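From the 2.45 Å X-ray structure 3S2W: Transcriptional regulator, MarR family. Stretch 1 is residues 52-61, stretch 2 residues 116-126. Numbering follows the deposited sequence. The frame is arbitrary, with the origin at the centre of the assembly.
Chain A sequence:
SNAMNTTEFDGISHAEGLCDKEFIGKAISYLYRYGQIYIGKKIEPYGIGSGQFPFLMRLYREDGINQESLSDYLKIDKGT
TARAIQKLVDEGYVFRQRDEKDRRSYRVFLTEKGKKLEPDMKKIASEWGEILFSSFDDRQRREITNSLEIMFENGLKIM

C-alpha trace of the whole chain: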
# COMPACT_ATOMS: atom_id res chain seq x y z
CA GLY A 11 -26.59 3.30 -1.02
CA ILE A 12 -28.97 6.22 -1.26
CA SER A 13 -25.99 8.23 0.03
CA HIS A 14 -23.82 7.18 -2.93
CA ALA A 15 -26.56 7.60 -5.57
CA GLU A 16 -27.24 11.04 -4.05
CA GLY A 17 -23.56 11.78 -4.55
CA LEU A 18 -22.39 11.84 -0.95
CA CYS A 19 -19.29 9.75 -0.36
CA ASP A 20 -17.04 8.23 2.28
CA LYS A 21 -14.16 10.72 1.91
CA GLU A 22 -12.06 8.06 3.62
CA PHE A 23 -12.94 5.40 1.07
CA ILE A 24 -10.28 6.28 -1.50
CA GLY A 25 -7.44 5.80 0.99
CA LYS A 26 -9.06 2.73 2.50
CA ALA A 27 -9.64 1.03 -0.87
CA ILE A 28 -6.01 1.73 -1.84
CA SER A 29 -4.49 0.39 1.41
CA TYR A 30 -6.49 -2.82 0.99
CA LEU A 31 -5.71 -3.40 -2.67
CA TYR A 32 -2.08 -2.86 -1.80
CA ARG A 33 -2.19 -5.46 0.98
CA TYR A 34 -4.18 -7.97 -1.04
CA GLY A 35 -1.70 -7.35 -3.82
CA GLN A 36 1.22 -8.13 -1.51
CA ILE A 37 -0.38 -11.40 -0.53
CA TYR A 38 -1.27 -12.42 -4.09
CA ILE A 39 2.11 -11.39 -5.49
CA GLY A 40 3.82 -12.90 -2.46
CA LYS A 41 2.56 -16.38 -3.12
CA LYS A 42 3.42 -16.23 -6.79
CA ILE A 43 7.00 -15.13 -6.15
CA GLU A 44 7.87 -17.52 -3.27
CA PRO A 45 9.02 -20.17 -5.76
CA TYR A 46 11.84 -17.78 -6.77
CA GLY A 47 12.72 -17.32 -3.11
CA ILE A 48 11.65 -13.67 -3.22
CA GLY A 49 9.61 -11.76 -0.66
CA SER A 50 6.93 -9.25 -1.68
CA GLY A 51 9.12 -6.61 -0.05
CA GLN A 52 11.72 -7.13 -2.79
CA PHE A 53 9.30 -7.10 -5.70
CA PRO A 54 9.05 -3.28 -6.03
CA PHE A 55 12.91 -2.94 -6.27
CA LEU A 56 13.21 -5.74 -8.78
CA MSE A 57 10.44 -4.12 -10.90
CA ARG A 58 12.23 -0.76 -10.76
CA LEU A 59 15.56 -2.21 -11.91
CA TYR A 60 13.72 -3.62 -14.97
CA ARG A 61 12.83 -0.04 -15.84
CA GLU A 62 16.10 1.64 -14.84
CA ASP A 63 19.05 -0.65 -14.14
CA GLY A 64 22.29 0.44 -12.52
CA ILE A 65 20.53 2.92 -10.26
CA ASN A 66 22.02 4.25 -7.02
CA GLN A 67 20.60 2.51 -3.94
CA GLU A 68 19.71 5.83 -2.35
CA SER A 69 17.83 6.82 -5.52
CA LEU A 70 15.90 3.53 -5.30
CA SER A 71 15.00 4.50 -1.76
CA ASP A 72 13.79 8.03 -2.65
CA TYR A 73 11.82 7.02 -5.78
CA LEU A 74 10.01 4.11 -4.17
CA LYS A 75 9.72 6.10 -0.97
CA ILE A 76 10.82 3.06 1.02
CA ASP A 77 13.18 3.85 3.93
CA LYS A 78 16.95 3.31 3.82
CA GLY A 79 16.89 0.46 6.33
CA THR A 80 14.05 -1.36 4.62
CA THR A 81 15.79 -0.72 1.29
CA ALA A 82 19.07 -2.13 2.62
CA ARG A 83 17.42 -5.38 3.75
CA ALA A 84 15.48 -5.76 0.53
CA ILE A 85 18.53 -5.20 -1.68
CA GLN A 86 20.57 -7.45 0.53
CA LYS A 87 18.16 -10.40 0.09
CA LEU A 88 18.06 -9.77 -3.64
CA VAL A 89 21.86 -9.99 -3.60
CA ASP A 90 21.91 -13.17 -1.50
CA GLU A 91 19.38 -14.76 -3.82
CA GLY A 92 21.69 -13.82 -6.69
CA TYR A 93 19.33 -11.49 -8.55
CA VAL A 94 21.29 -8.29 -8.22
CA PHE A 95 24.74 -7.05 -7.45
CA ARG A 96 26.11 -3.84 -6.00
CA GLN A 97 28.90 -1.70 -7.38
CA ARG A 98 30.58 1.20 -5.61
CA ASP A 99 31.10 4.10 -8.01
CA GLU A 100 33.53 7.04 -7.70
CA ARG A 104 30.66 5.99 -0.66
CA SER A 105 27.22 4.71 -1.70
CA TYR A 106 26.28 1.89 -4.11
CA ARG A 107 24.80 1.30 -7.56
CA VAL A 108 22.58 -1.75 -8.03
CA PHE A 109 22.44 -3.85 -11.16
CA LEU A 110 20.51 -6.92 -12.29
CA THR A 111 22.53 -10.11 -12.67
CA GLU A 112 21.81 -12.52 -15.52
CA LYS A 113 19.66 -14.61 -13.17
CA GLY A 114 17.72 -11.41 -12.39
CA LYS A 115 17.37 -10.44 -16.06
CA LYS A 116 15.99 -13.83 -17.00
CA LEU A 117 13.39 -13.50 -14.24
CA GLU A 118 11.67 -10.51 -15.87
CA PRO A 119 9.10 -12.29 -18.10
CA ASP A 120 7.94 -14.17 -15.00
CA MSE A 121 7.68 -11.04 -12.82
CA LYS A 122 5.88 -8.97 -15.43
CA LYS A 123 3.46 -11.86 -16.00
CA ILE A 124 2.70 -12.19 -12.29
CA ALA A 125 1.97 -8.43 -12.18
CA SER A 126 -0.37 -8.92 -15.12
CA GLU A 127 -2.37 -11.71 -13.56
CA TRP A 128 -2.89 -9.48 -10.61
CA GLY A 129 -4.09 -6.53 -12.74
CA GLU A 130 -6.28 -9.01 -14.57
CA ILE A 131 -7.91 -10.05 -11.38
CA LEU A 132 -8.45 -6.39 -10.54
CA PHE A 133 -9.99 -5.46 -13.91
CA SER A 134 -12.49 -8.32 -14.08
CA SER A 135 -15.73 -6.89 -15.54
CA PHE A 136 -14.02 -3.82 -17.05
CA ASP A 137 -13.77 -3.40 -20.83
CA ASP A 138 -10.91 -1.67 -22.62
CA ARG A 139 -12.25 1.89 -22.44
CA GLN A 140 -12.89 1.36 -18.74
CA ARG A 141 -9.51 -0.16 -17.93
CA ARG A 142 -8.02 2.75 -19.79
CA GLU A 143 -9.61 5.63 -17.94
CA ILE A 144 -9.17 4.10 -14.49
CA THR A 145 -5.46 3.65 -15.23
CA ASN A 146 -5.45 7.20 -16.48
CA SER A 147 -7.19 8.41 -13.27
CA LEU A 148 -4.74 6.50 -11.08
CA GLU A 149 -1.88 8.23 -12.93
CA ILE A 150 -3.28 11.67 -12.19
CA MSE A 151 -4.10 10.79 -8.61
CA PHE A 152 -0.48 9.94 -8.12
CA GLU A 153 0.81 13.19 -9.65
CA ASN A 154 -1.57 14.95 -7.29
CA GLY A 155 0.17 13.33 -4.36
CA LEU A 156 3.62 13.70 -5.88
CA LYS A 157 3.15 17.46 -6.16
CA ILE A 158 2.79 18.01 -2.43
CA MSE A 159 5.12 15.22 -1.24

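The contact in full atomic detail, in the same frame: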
# COMPACT_ATOMS: atom_id res chain seq x y z
N GLN A 52 10.68 -7.29 -1.78
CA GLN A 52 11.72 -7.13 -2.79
C GLN A 52 11.16 -6.85 -4.17
O GLN A 52 11.86 -6.33 -5.04
CB GLN A 52 12.55 -8.40 -2.84
CG GLN A 52 13.24 -8.74 -1.52
CD GLN A 52 13.54 -10.21 -1.41
OE1 GLN A 52 14.02 -10.82 -2.36
NE2 GLN A 52 13.23 -10.80 -0.26
N PHE A 53 9.90 -7.20 -4.39
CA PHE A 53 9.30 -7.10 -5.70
C PHE A 53 9.38 -5.70 -6.32
O PHE A 53 9.72 -5.56 -7.49
CB PHE A 53 7.85 -7.53 -5.61
CG PHE A 53 7.20 -7.70 -6.93
CD1 PHE A 53 6.20 -6.82 -7.34
CD2 PHE A 53 7.57 -8.74 -7.77
CE1 PHE A 53 5.59 -6.99 -8.58
CE2 PHE A 53 6.95 -8.92 -8.99
CZ PHE A 53 5.96 -8.05 -9.40
N PRO A 54 9.07 -4.66 -5.52
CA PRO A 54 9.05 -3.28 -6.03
C PRO A 54 10.44 -2.86 -6.54
O PRO A 54 10.49 -2.28 -7.63
CB PRO A 54 8.64 -2.46 -4.81
CG PRO A 54 8.12 -3.41 -3.84
CD PRO A 54 8.86 -4.69 -4.07
N PHE A 55 11.51 -3.15 -5.79
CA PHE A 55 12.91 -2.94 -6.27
C PHE A 55 13.22 -3.69 -7.56
O PHE A 55 13.64 -3.11 -8.54
CB PHE A 55 13.95 -3.30 -5.18
CG PHE A 55 13.81 -2.48 -3.92
CD1 PHE A 55 14.36 -1.20 -3.85
CD2 PHE A 55 13.08 -2.96 -2.83
CE1 PHE A 55 14.21 -0.43 -2.72
CE2 PHE A 55 12.92 -2.19 -1.69
CZ PHE A 55 13.48 -0.92 -1.63
N LEU A 56 13.01 -4.99 -7.56
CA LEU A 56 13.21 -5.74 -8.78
C LEU A 56 12.49 -5.05 -9.96
O LEU A 56 13.10 -4.81 -11.00
CB LEU A 56 12.76 -7.18 -8.60
CG LEU A 56 13.54 -8.23 -9.38
CD1 LEU A 56 15.05 -8.11 -9.12
CD2 LEU A 56 13.04 -9.63 -9.04
N MSE A 57 11.21 -4.70 -9.80
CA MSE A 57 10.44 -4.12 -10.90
C MSE A 57 11.02 -2.78 -11.36
O MSE A 57 10.98 -2.45 -12.54
CB MSE A 57 8.95 -3.94 -10.51
CG MSE A 57 8.16 -5.26 -10.35
SE MSE A 57 8.19 -6.42 -11.95
CE MSE A 57 6.91 -5.46 -13.09
N ARG A 58 11.58 -2.02 -10.42
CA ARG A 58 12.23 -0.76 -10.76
C ARG A 58 13.51 -0.96 -11.57
O ARG A 58 13.75 -0.26 -12.55
CB ARG A 58 12.52 0.03 -9.48
CG ARG A 58 12.96 1.45 -9.72
CD ARG A 58 11.94 2.21 -10.53
NE ARG A 58 12.58 3.26 -11.31
CZ ARG A 58 12.38 4.56 -11.14
NH1 ARG A 58 11.52 4.99 -10.21
NH2 ARG A 58 13.02 5.42 -11.90
N LEU A 59 14.35 -1.92 -11.16
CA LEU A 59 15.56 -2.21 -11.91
C LEU A 59 15.26 -2.61 -13.36
O LEU A 59 16.06 -2.30 -14.24
CB LEU A 59 16.39 -3.28 -11.22
CG LEU A 59 16.99 -2.76 -9.93
CD1 LEU A 59 17.55 -3.91 -9.11
CD2 LEU A 59 18.07 -1.74 -10.28
N TYR A 60 14.14 -3.29 -13.59
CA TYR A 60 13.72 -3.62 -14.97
C TYR A 60 13.40 -2.37 -15.79
O TYR A 60 13.48 -2.40 -17.02
CB TYR A 60 12.51 -4.55 -15.02
CG TYR A 60 12.77 -5.91 -14.44
CD1 TYR A 60 13.94 -6.58 -14.72
CD2 TYR A 60 11.84 -6.52 -13.60
CE1 TYR A 60 14.19 -7.83 -14.20
CE2 TYR A 60 12.09 -7.76 -13.05
CZ TYR A 60 13.27 -8.41 -13.36
OH TYR A 60 13.54 -9.65 -12.84
N ARG A 61 13.00 -1.29 -15.13
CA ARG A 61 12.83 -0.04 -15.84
C ARG A 61 14.18 0.68 -15.99
O ARG A 61 14.59 1.03 -17.08
CB ARG A 61 11.81 0.86 -15.16
CG ARG A 61 10.46 0.86 -15.86
CD ARG A 61 9.46 1.77 -15.14
NE ARG A 61 9.19 1.32 -13.78
CZ ARG A 61 8.96 2.14 -12.75
NH1 ARG A 61 8.96 3.46 -12.93
NH2 ARG A 61 8.72 1.62 -11.54
N LYS A 116 16.82 -12.75 -16.51
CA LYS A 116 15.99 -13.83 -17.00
C LYS A 116 14.69 -14.03 -16.21
O LYS A 116 13.80 -14.76 -16.63
CB LYS A 116 16.78 -15.14 -17.12
CG LYS A 116 17.82 -15.09 -18.24
CD LYS A 116 18.02 -16.44 -18.91
CE LYS A 116 18.71 -16.30 -20.27
NZ LYS A 116 18.83 -17.62 -20.96
N LEU A 117 14.57 -13.35 -15.07
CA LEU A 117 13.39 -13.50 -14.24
C LEU A 117 12.24 -12.63 -14.74
O LEU A 117 11.08 -12.93 -14.46
CB LEU A 117 13.69 -13.14 -12.80
CG LEU A 117 12.89 -14.07 -11.88
CD1 LEU A 117 13.16 -15.49 -12.32
CD2 LEU A 117 13.25 -13.87 -10.43
N GLU A 118 12.59 -11.59 -15.50
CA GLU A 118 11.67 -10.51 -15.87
C GLU A 118 10.34 -10.91 -16.52
O GLU A 118 9.31 -10.37 -16.16
CB GLU A 118 12.39 -9.48 -16.75
CG GLU A 118 11.64 -8.19 -16.89
CD GLU A 118 12.27 -7.24 -17.90
OE1 GLU A 118 11.62 -6.24 -18.25
OE2 GLU A 118 13.42 -7.47 -18.36
N PRO A 119 10.35 -11.84 -17.50
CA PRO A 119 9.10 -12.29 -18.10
C PRO A 119 8.16 -12.87 -17.05
O PRO A 119 6.93 -12.71 -17.14
CB PRO A 119 9.54 -13.42 -19.05
CG PRO A 119 10.96 -13.13 -19.35
CD PRO A 119 11.53 -12.48 -18.11
N ASP A 120 8.73 -13.56 -16.07
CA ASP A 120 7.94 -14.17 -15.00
C ASP A 120 7.33 -13.10 -14.07
O ASP A 120 6.15 -13.14 -13.74
CB ASP A 120 8.78 -15.16 -14.21
CG ASP A 120 9.53 -16.17 -15.10
OD1 ASP A 120 10.60 -15.80 -15.67
OD2 ASP A 120 9.04 -17.32 -15.23
N MSE A 121 8.15 -12.13 -13.66
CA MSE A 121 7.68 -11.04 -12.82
C MSE A 121 6.60 -10.21 -13.52
O MSE A 121 5.54 -9.94 -12.96
CB MSE A 121 8.86 -10.14 -12.46
CG MSE A 121 9.99 -10.86 -11.74
SE MSE A 121 9.42 -11.65 -10.04
CE MSE A 121 8.99 -13.45 -10.65
N LYS A 122 6.86 -9.80 -14.75
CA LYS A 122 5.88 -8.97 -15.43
C LYS A 122 4.56 -9.71 -15.64
O LYS A 122 3.47 -9.09 -15.62
CB LYS A 122 6.45 -8.37 -16.72
CG LYS A 122 7.33 -7.11 -16.45
CD LYS A 122 7.86 -6.47 -17.74
CE LYS A 122 8.62 -5.16 -17.46
NZ LYS A 122 9.42 -4.67 -18.64
N LYS A 123 4.65 -11.03 -15.81
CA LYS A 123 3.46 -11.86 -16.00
C LYS A 123 2.63 -12.01 -14.72
O LYS A 123 1.40 -12.00 -14.75
CB LYS A 123 3.84 -13.26 -16.50
CG LYS A 123 2.65 -14.15 -16.73
CD LYS A 123 3.07 -15.61 -16.77
CE LYS A 123 1.95 -16.54 -17.25
NZ LYS A 123 2.36 -17.99 -17.14
N ILE A 124 3.33 -12.16 -13.59
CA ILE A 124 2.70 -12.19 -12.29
C ILE A 124 1.97 -10.87 -12.00
O ILE A 124 0.87 -10.89 -11.48
CB ILE A 124 3.73 -12.39 -11.17
CG1 ILE A 124 4.35 -13.78 -11.24
CG2 ILE A 124 3.07 -12.16 -9.86
CD1 ILE A 124 3.38 -14.87 -10.99
N ALA A 125 2.60 -9.74 -12.33
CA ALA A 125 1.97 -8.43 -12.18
C ALA A 125 0.73 -8.32 -13.07
O ALA A 125 -0.23 -7.65 -12.73
CB ALA A 125 2.96 -7.29 -12.51
N SER A 126 0.75 -9.00 -14.20
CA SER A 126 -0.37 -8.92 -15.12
C SER A 126 -1.54 -9.68 -14.58
O SER A 126 -2.67 -9.22 -14.67
CB SER A 126 0.01 -9.48 -16.50
OG SER A 126 0.95 -8.63 -17.14

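What holds the two helices together, given that no hydrogen bond or salt bridge joins them? The contact is a matter of packed side chains. The helix axes come no closer than 10.8 Å, with 117° between their N-to-C directions, so side chains must fill the gap; together they bury 447 Å². At the centre is the selenomethionine Met 121, whose side chain sits as a knob among Phe 53, Leu 56, Met 57 and Tyr 60. These four, at positions i, i+3, i+4 and i+7, line one side of their helix, the spacing that lets a single residue from the partner settle between them.

How does Met 121 fit that hole? Its CA-to-CB bond points toward the other helix, but chi1 and chi2 are both m, and the chain bends so that its end leads away again. The base of the side chain therefore does much of the packing: Met 121 CB lies 3.8 Å from Met 57 SE, and Met 121 CG lies 4.3 Å from Leu 56 CD2 and 4.0 Å from Tyr 60 CE2. Farther out, Met 121 SE reaches Phe 53 CE2 at 3.8 Å. It approaches the ring at its edge, near the ring plane. A long, unbranched and flexible side chain suits this place, since it can follow the bend and touch four neighbours.

How do Phe 53 and Met 57 reach a helix toward which their CA-to-CB bonds do not point? Both bonds run sideways, and the outer parts of the side chains make up the difference. Phe 53, with chi1 t, carries its ring edge over to Met 121 and brings CZ to 4.4 Å from Ala 125 CB. Met 57 is m at all three chi angles, a curled form that places its CE 3.8 Å from Lys 122 CG and 4.4 Å from Ala 125 CB. The short methyl of Ala 125 thus meets both the phenyl ring and the end of the selenomethionine. Lys 122 offers its aliphatic part to Met 57, while its extended chain, t from chi2 to chi4, carries the charge to Glu 118: Lys 122 NZ and Glu 118 OE1 form a salt bridge of 2.7 Å within their own helix.

Why does Tyr 60 have the largest covered area of the contact? Its CB points toward the partner, and chi1 m sends the long ring across the segment from Leu 117 to Met 121. Glu 118 CG stands over one face, 3.5 Å from the centroid of the Tyr 60 ring and almost on its normal, a CH-pi contact, while Met 121 CG lies at the edge. Glu 118, with chi1 and chi2 both t, can thus lay a methylene on the ring and still extend its carboxylate to Lys 122. Tyr 60 OH passes 3.5 Å from Leu 117 CB, its hydrogen bond being made elsewhere in the structure.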